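Local coordinates for farnesyl pyrophosphate synthase (Pseudomonas aeruginosa, PDB 3ZOU), which probably condenses isopentenyl diphosphate with dimethylallyl and then geranyl diphosphate to make farnesyl diphosphate, working with magnesium ions, at residues A[55-69]-A[190-204]. Residues are numbered along the deposited sequence; the frame is centred on the assembly and turned at random.
Sequences ACEALGGAPQRADAA and VRLGALASGRAEPAS
Two helix ends and the turns after them meet here in the mainly helical prenyl synthase fold, where helix 47-58 and helix 67-85 pack against the last turns of helix 171-196. Backbones come close because the facing residues are small: the CA atoms of Cys56 and Gly193 lie 4.4 Å apart, and Cys56 CB sits 3.2 Å from Gly193 O. Ala66 CB against Ala196 CB and Ala69 CB against Leu192 CB continue this packing onto helix 67-85.

Arg65 supplies the hydrogen bond that crosses the contact. Its chain bends at chi3 (62°), bringing NE to Ala196 O at 2.8 Å with an N-H...O angle of 151°, and the donor lies in the carbonyl plane. The bond thus ties the 3-10 turn 63-66 leading into helix 67-85 to a carbonyl in the last turn of helix 171-196.

Leu59 bridges helix 171-196 and the start of helix 202-227: CD1 packs on Ala194 CB at 3.7 Å, while CD2 approaches Ser204 CB at 3.8 Å. Leu59 CB rests 3.5 Å from Ser197 OG, whose rotation is fixed by donating to Ala194 O (2.7 Å) and accepting from Arg199 N. Arg199 stretches its chain past Leu59 O, with CD 3.2 Å from that oxygen.

A Schellman motif closes helix 47-58, with Gly60 at positive phi, and an ST turn at Ser197 lies where helix 171-196 gives way to the loop, an arrangement of paired helix ends within a polyprenyl synthetase helical bundle.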
ATOM      1  N   ALA A  55      20.059  -0.265  12.855  1.00 10.70           N
ATOM      2  CA  ALA A  55      20.830  -0.405  11.650  1.00 12.13           C
ATOM      3  C   ALA A  55      21.425   0.953  11.195  1.00 12.83           C
ATOM      4  O   ALA A  55      22.554   0.986  10.671  1.00 13.51           O
ATOM      5  CB  ALA A  55      19.953  -1.029  10.529  1.00 12.15           C
ATOM      6  N   CYS A  56      20.646   2.006  11.309  1.00 11.95           N
ATOM      7  CA  CYS A  56      21.092   3.327  10.947  1.00 13.91           C
ATOM      8  C   CYS A  56      22.326   3.654  11.845  1.00 14.06           C
ATOM      9  O   CYS A  56      23.378   4.026  11.279  1.00 15.21           O
ATOM     10  CB  CYS A  56      19.983   4.300  11.167  1.00 13.64           C
ATOM     11  SG  CYS A  56      20.384   6.005  10.750  1.00 16.17           S
ATOM     12  N   GLU A  57      22.229   3.433  13.148  1.00 14.33           N
ATOM     13  CA  GLU A  57      23.379   3.697  14.094  1.00 16.64           C
ATOM     14  C   GLU A  57      24.563   2.798  13.816  1.00 17.17           C
ATOM     15  O   GLU A  57      25.745   3.232  13.932  1.00 16.13           O
ATOM     16  CB  GLU A  57      22.962   3.592  15.544  1.00 19.12           C
ATOM     17  CG  GLU A  57      21.934   4.581  15.984  1.00 23.42           C
ATOM     18  CD  GLU A  57      21.620   4.375  17.507  1.00 28.04           C
ATOM     19  OE1 GLU A  57      22.516   4.048  18.299  1.00 39.09           O
ATOM     20  OE2 GLU A  57      20.469   4.449  17.916  1.00 36.56           O
ATOM     21  N   ALA A  58      24.314   1.565  13.416  1.00 14.29           N
ATOM     22  CA  ALA A  58      25.358   0.598  13.132  1.00 14.19           C
ATOM     23  C   ALA A  58      26.282   1.114  12.068  1.00 16.23           C
ATOM     24  O   ALA A  58      27.479   0.766  12.039  1.00 19.28           O
ATOM     25  CB  ALA A  58      24.784  -0.757  12.709  1.00 13.62           C
ATOM     26  N   LEU A  59      25.739   1.916  11.130  1.00 15.75           N
ATOM     27  CA  LEU A  59      26.533   2.468  10.011  1.00 17.25           C
ATOM     28  C   LEU A  59      26.946   3.886  10.281  1.00 16.65           C
ATOM     29  O   LEU A  59      27.375   4.564   9.351  1.00 20.98           O
ATOM     30  CB  LEU A  59      25.757   2.411   8.672  1.00 16.13           C
ATOM     31  CG  LEU A  59      25.423   0.978   8.213  1.00 18.48           C
ATOM     32  CD1 LEU A  59      24.771   1.020   6.848  1.00 17.16           C
ATOM     33  CD2 LEU A  59      26.556  -0.017   8.184  1.00 21.87           C
ATOM     34  N   GLY A  60      26.786   4.319  11.528  1.00 17.22           N
ATOM     35  CA  GLY A  60      27.182   5.686  11.977  1.00 20.20           C
ATOM     36  C   GLY A  60      26.207   6.815  11.728  1.00 22.30           C
ATOM     37  O   GLY A  60      26.586   7.998  11.876  1.00 23.23           O
ATOM     38  N   GLY A  61      24.958   6.515  11.334  1.00 20.04           N
ATOM     39  CA  GLY A  61      23.971   7.569  11.154  1.00 20.23           C
ATOM     40  C   GLY A  61      23.309   7.997  12.422  1.00 18.31           C
ATOM     41  O   GLY A  61      23.087   7.201  13.301  1.00 18.79           O
ATOM     42  N   ALA A  62      22.999   9.282  12.556  1.00 21.25           N
ATOM     43  CA  ALA A  62      22.224   9.731  13.696  1.00 22.84           C
ATOM     44  C   ALA A  62      20.821   9.072  13.583  1.00 23.28           C
ATOM     45  O   ALA A  62      20.250   9.098  12.506  1.00 20.58           O
ATOM     46  CB  ALA A  62      22.092  11.246  13.683  1.00 24.35           C
ATOM     47  N   PRO A  63      20.292   8.509  14.680  1.00 25.13           N
ATOM     48  CA  PRO A  63      19.005   7.750  14.602  1.00 23.68           C
ATOM     49  C   PRO A  63      17.815   8.506  14.069  1.00 24.25           C
ATOM     50  O   PRO A  63      16.965   7.914  13.403  1.00 20.43           O
ATOM     51  CB  PRO A  63      18.759   7.299  16.042  1.00 28.40           C
ATOM     52  CG  PRO A  63      19.624   8.200  16.903  1.00 28.37           C
ATOM     53  CD  PRO A  63      20.815   8.544  16.058  1.00 27.19           C
ATOM     54  N   GLN A  64      17.723   9.799  14.320  1.00 22.27           N
ATOM     55  CA  GLN A  64      16.638  10.579  13.780  0.50 22.77           C
ATOM     56  C   GLN A  64      16.500  10.496  12.231  1.00 19.85           C
ATOM     57  O   GLN A  64      15.406  10.652  11.734  1.00 18.41           O
ATOM     58  CB  GLN A  64      16.662  12.030  14.292  0.50 24.87           C
ATOM     59  CG  GLN A  64      17.912  12.819  13.977  0.50 29.30           C
ATOM     60  CD  GLN A  64      18.971  12.743  15.099  0.50 29.75           C
ATOM     61  OE1 GLN A  64      19.069  11.768  15.870  0.50 26.36           O
ATOM     62  NE2 GLN A  64      19.764  13.805  15.197  0.50 32.74           N
ATOM     63  N   ARG A  65      17.574  10.203  11.499  1.00 17.12           N
ATOM     64  CA  ARG A  65      17.556  10.053  10.082  1.00 16.64           C
ATOM     65  C   ARG A  65      16.593   8.913   9.708  1.00 14.61           C
ATOM     66  O   ARG A  65      16.062   8.908   8.586  1.00 15.26           O
ATOM     67  CB  ARG A  65      18.908   9.726   9.491  1.00 16.02           C
ATOM     68  CG  ARG A  65      19.933  10.868   9.740  1.00 19.00           C
ATOM     69  CD  ARG A  65      21.318  10.467   9.310  1.00 19.76           C
ATOM     70  NE  ARG A  65      21.371  10.187   7.893  1.00 19.43           N
ATOM     71  CZ  ARG A  65      21.597  11.063   6.903  1.00 21.51           C
ATOM     72  NH1 ARG A  65      21.914  12.342   7.189  1.00 23.49           N
ATOM     73  NH2 ARG A  65      21.630  10.662   5.635  1.00 19.62           N
ATOM     74  N   ALA A  66      16.452   7.963  10.614  1.00 14.32           N
ATOM     75  CA  ALA A  66      15.620   6.750  10.319  1.00 12.67           C
ATOM     76  C   ALA A  66      14.184   6.886  10.796  1.00 13.55           C
ATOM     77  O   ALA A  66      13.441   5.920  10.822  1.00 12.21           O
ATOM     78  CB  ALA A  66      16.282   5.512  10.938  1.00 11.72           C
ATOM     79  N   ASP A  67      13.791   8.088  11.243  1.00 13.08           N
ATOM     80  CA  ASP A  67      12.392   8.218  11.760  1.00 12.81           C
ATOM     81  C   ASP A  67      11.333   7.773  10.752  1.00 12.13           C
ATOM     82  O   ASP A  67      10.392   7.074  11.129  1.00 13.30           O
ATOM     83  CB  ASP A  67      12.072   9.665  12.159  1.00 14.33           C
ATOM     84  CG  ASP A  67      12.697  10.074  13.524  1.00 18.15           C
ATOM     85  OD1 ASP A  67      13.094   9.239  14.340  1.00 19.15           O
ATOM     86  OD2 ASP A  67      12.738  11.328  13.810  1.00 21.25           O
ATOM     87  N   ALA A  68      11.449   8.201   9.520  1.00 11.94           N
ATOM     88  CA  ALA A  68      10.401   7.827   8.521  1.00 11.77           C
ATOM     89  C   ALA A  68      10.435   6.326   8.261  1.00 12.93           C
ATOM     90  O   ALA A  68       9.381   5.684   8.190  1.00 12.06           O
ATOM     91  CB  ALA A  68      10.540   8.627   7.261  1.00 12.46           C
ATOM     92  N   ALA A  69      11.630   5.769   8.141  1.00 11.71           N
ATOM     93  CA  ALA A  69      11.813   4.313   8.021  1.00 10.83           C
ATOM     94  C   ALA A  69      11.146   3.543   9.146  1.00 10.52           C
ATOM     95  O   ALA A  69      10.393   2.595   8.879  1.00 10.35           O
ATOM     96  CB  ALA A  69      13.290   3.986   8.031  1.00 10.94           C
ATOM     97  N   VAL A 190      15.794  -3.421   8.781  1.00  9.23           N
ATOM     98  CA  VAL A 190      17.260  -3.248   8.799  1.00  9.22           C
ATOM     99  C   VAL A 190      17.788  -2.497   7.538  1.00 10.45           C
ATOM    100  O   VAL A 190      18.603  -1.571   7.622  1.00 10.01           O
ATOM    101  CB  VAL A 190      17.949  -4.600   9.003  1.00 10.81           C
ATOM    102  CG1 VAL A 190      19.437  -4.534   8.701  1.00 12.80           C
ATOM    103  CG2 VAL A 190      17.645  -5.125  10.396  1.00 10.57           C
ATOM    104  N   ARG A 191      17.332  -2.889   6.352  1.00  9.94           N
ATOM    105  CA  ARG A 191      17.791  -2.305   5.121  1.00 10.10           C
ATOM    106  C   ARG A 191      17.414  -0.816   5.088  1.00 10.36           C
ATOM    107  O   ARG A 191      18.239   0.023   4.706  1.00 11.11           O
ATOM    108  CB  ARG A 191      17.158  -3.047   3.875  1.00 12.07           C
ATOM    109  CG  ARG A 191      17.448  -2.387   2.540  1.00 14.09           C
ATOM    110  CD  ARG A 191      18.909  -2.232   2.217  1.00 16.44           C
ATOM    111  NE  ARG A 191      19.589  -3.505   2.246  1.00 19.28           N
ATOM    112  CZ  ARG A 191      19.912  -4.257   1.178  1.00 22.73           C
ATOM    113  NH1 ARG A 191      19.739  -3.816  -0.051  1.00 20.01           N
ATOM    114  NH2 ARG A 191      20.497  -5.435   1.366  1.00 21.81           N
ATOM    115  N   LEU A 192      16.185  -0.461   5.473  1.00  9.54           N
ATOM    116  CA  LEU A 192      15.754   0.926   5.413  1.00 10.39           C
ATOM    117  C   LEU A 192      16.537   1.793   6.406  1.00  9.75           C
ATOM    118  O   LEU A 192      16.873   2.917   6.072  1.00 10.37           O
ATOM    119  CB  LEU A 192      14.259   1.019   5.660  1.00 10.38           C
ATOM    120  CG  LEU A 192      13.422   1.066   4.397  1.00 11.25           C
ATOM    121  CD1 LEU A 192      13.612  -0.110   3.479  1.00 11.53           C
ATOM    122  CD2 LEU A 192      11.946   1.219   4.766  1.00 12.00           C
ATOM    123  N   GLY A 193      16.758   1.259   7.604  1.00 10.43           N
ATOM    124  CA  GLY A 193      17.573   2.033   8.577  1.00 10.84           C
ATOM    125  C   GLY A 193      18.974   2.215   8.046  1.00 12.17           C
ATOM    126  O   GLY A 193      19.540   3.308   8.160  1.00 12.26           O
ATOM    127  N   ALA A 194      19.527   1.186   7.411  1.00 11.26           N
ATOM    128  CA  ALA A 194      20.877   1.260   6.848  1.00 10.74           C
ATOM    129  C   ALA A 194      20.909   2.307   5.747  1.00 11.59           C
ATOM    130  O   ALA A 194      21.811   3.112   5.619  1.00 13.25           O
ATOM    131  CB  ALA A 194      21.319  -0.093   6.343  1.00 11.29           C
ATOM    132  N   LEU A 195      19.865   2.340   4.897  1.00 10.28           N
ATOM    133  CA  LEU A 195      19.833   3.325   3.850  1.00 10.60           C
ATOM    134  C   LEU A 195      19.756   4.748   4.409  1.00 12.72           C
ATOM    135  O   LEU A 195      20.327   5.656   3.828  1.00 13.11           O
ATOM    136  CB  LEU A 195      18.629   2.999   2.896  1.00 11.01           C
ATOM    137  CG  LEU A 195      18.818   1.793   1.970  1.00 10.97           C
ATOM    138  CD1 LEU A 195      17.486   1.370   1.411  1.00 11.25           C
ATOM    139  CD2 LEU A 195      19.827   2.072   0.853  1.00 12.23           C
ATOM    140  N   ALA A 196      18.995   4.923   5.475  1.00 12.13           N
ATOM    141  CA  ALA A 196      18.776   6.176   6.129  1.00 13.20           C
ATOM    142  C   ALA A 196      20.085   6.695   6.744  1.00 14.49           C
ATOM    143  O   ALA A 196      20.144   7.900   6.982  1.00 14.69           O
ATOM    144  CB  ALA A 196      17.739   6.078   7.243  1.00 13.45           C
ATOM    145  N   SER A 197      21.033   5.826   6.988  1.00 14.31           N
ATOM    146  CA  SER A 197      22.346   6.300   7.559  1.00 14.43           C
ATOM    147  C   SER A 197      23.076   7.262   6.598  1.00 16.79           C
ATOM    148  O   SER A 197      23.884   8.083   7.074  1.00 17.97           O
ATOM    149  CB  SER A 197      23.281   5.155   7.829  1.00 13.63           C
ATOM    150  OG  SER A 197      23.823   4.553   6.673  1.00 14.82           O
ATOM    151  N   GLY A 198      22.881   7.111   5.285  1.00 16.91           N
ATOM    152  CA  GLY A 198      23.643   7.861   4.283  1.00 19.89           C
ATOM    153  C   GLY A 198      25.007   7.241   4.018  1.00 21.36           C
ATOM    154  O   GLY A 198      25.745   7.769   3.194  1.00 25.34           O
ATOM    155  N   ARG A 199      25.311   6.106   4.666  1.00 23.61           N
ATOM    156  CA  ARG A 199      26.625   5.453   4.610  1.00 26.62           C
ATOM    157  C   ARG A 199      26.494   3.993   4.244  1.00 26.66           C
ATOM    158  O   ARG A 199      27.388   3.180   4.530  1.00 31.82           O
ATOM    159  CB  ARG A 199      27.359   5.629   5.945  1.00 29.56           C
ATOM    160  CG  ARG A 199      27.405   7.081   6.405  1.00 33.83           C
ATOM    161  CD  ARG A 199      27.847   7.376   7.856  1.00 42.71           C
ATOM    162  NE  ARG A 199      27.562   8.790   8.184  1.00 50.23           N
ATOM    163  CZ  ARG A 199      27.944   9.412   9.303  1.00 59.22           C
ATOM    164  NH1 ARG A 199      28.666   8.773  10.228  1.00 63.53           N
ATOM    165  NH2 ARG A 199      27.612  10.688   9.500  1.00 57.82           N
ATOM    166  N   ALA A 200      25.405   3.632   3.576  1.00 22.69           N
ATOM    167  CA  ALA A 200      25.226   2.280   3.187  1.00 24.72           C
ATOM    168  C   ALA A 200      26.252   2.002   2.100  1.00 28.10           C
ATOM    169  O   ALA A 200      26.640   2.897   1.369  1.00 33.25           O
ATOM    170  CB  ALA A 200      23.827   2.059   2.720  1.00 24.46           C
ATOM    171  N   GLU A 201      26.764   0.798   2.077  1.00 22.66           N
ATOM    172  CA  GLU A 201      27.358   0.267   0.868  1.00 22.58           C
ATOM    173  C   GLU A 201      27.088  -1.176   0.723  1.00 22.88           C
ATOM    174  O   GLU A 201      26.562  -1.792   1.627  1.00 19.51           O
ATOM    175  CB  GLU A 201      28.817   0.654   0.726  1.00 31.26           C
ATOM    176  CG  GLU A 201      29.567   0.713   1.970  1.00 30.27           C
ATOM    177  CD  GLU A 201      29.787  -0.658   2.551  1.00 39.42           C
ATOM    178  OE1 GLU A 201      29.793  -1.713   1.814  1.00 37.70           O
ATOM    179  OE2 GLU A 201      29.996  -0.648   3.776  1.00 40.25           O
ATOM    180  N   PRO A 202      27.350  -1.759  -0.455  1.00 20.08           N
ATOM    181  CA  PRO A 202      26.885  -3.126  -0.651  1.00 20.14           C
ATOM    182  C   PRO A 202      27.352  -4.174   0.337  1.00 17.75           C
ATOM    183  O   PRO A 202      26.583  -4.979   0.715  1.00 19.66           O
ATOM    184  CB  PRO A 202      27.325  -3.474  -2.082  1.00 20.18           C
ATOM    185  CG  PRO A 202      27.354  -2.151  -2.730  1.00 21.46           C
ATOM    186  CD  PRO A 202      27.795  -1.119  -1.712  1.00 21.59           C
ATOM    187  N   ALA A 203      28.645  -4.171   0.715  1.00 16.70           N
ATOM    188  CA  ALA A 203      29.085  -5.173   1.638  1.00 15.94           C
ATOM    189  C   ALA A 203      28.387  -4.988   2.992  1.00 14.21           C
ATOM    190  O   ALA A 203      28.036  -5.982   3.613  1.00 15.60           O
ATOM    191  CB  ALA A 203      30.589  -5.087   1.800  1.00 19.11           C
ATOM    192  N   SER A 204      28.271  -3.762   3.473  1.00 15.39           N
ATOM    193  CA  SER A 204      27.577  -3.585   4.774  0.50 15.22           C
ATOM    194  C   SER A 204      26.117  -3.943   4.694  1.00 14.75           C
ATOM    195  O   SER A 204      25.558  -4.539   5.635  1.00 14.35           O
ATOM    196  CB  SER A 204      27.695  -2.200   5.303  0.50 15.35           C
ATOM    197  OG  SER A 204      29.025  -1.908   5.629  0.50 16.04           O
TER
HETATM  198  O   HOH W   1      20.174   8.561   3.815  1.00 14.93           O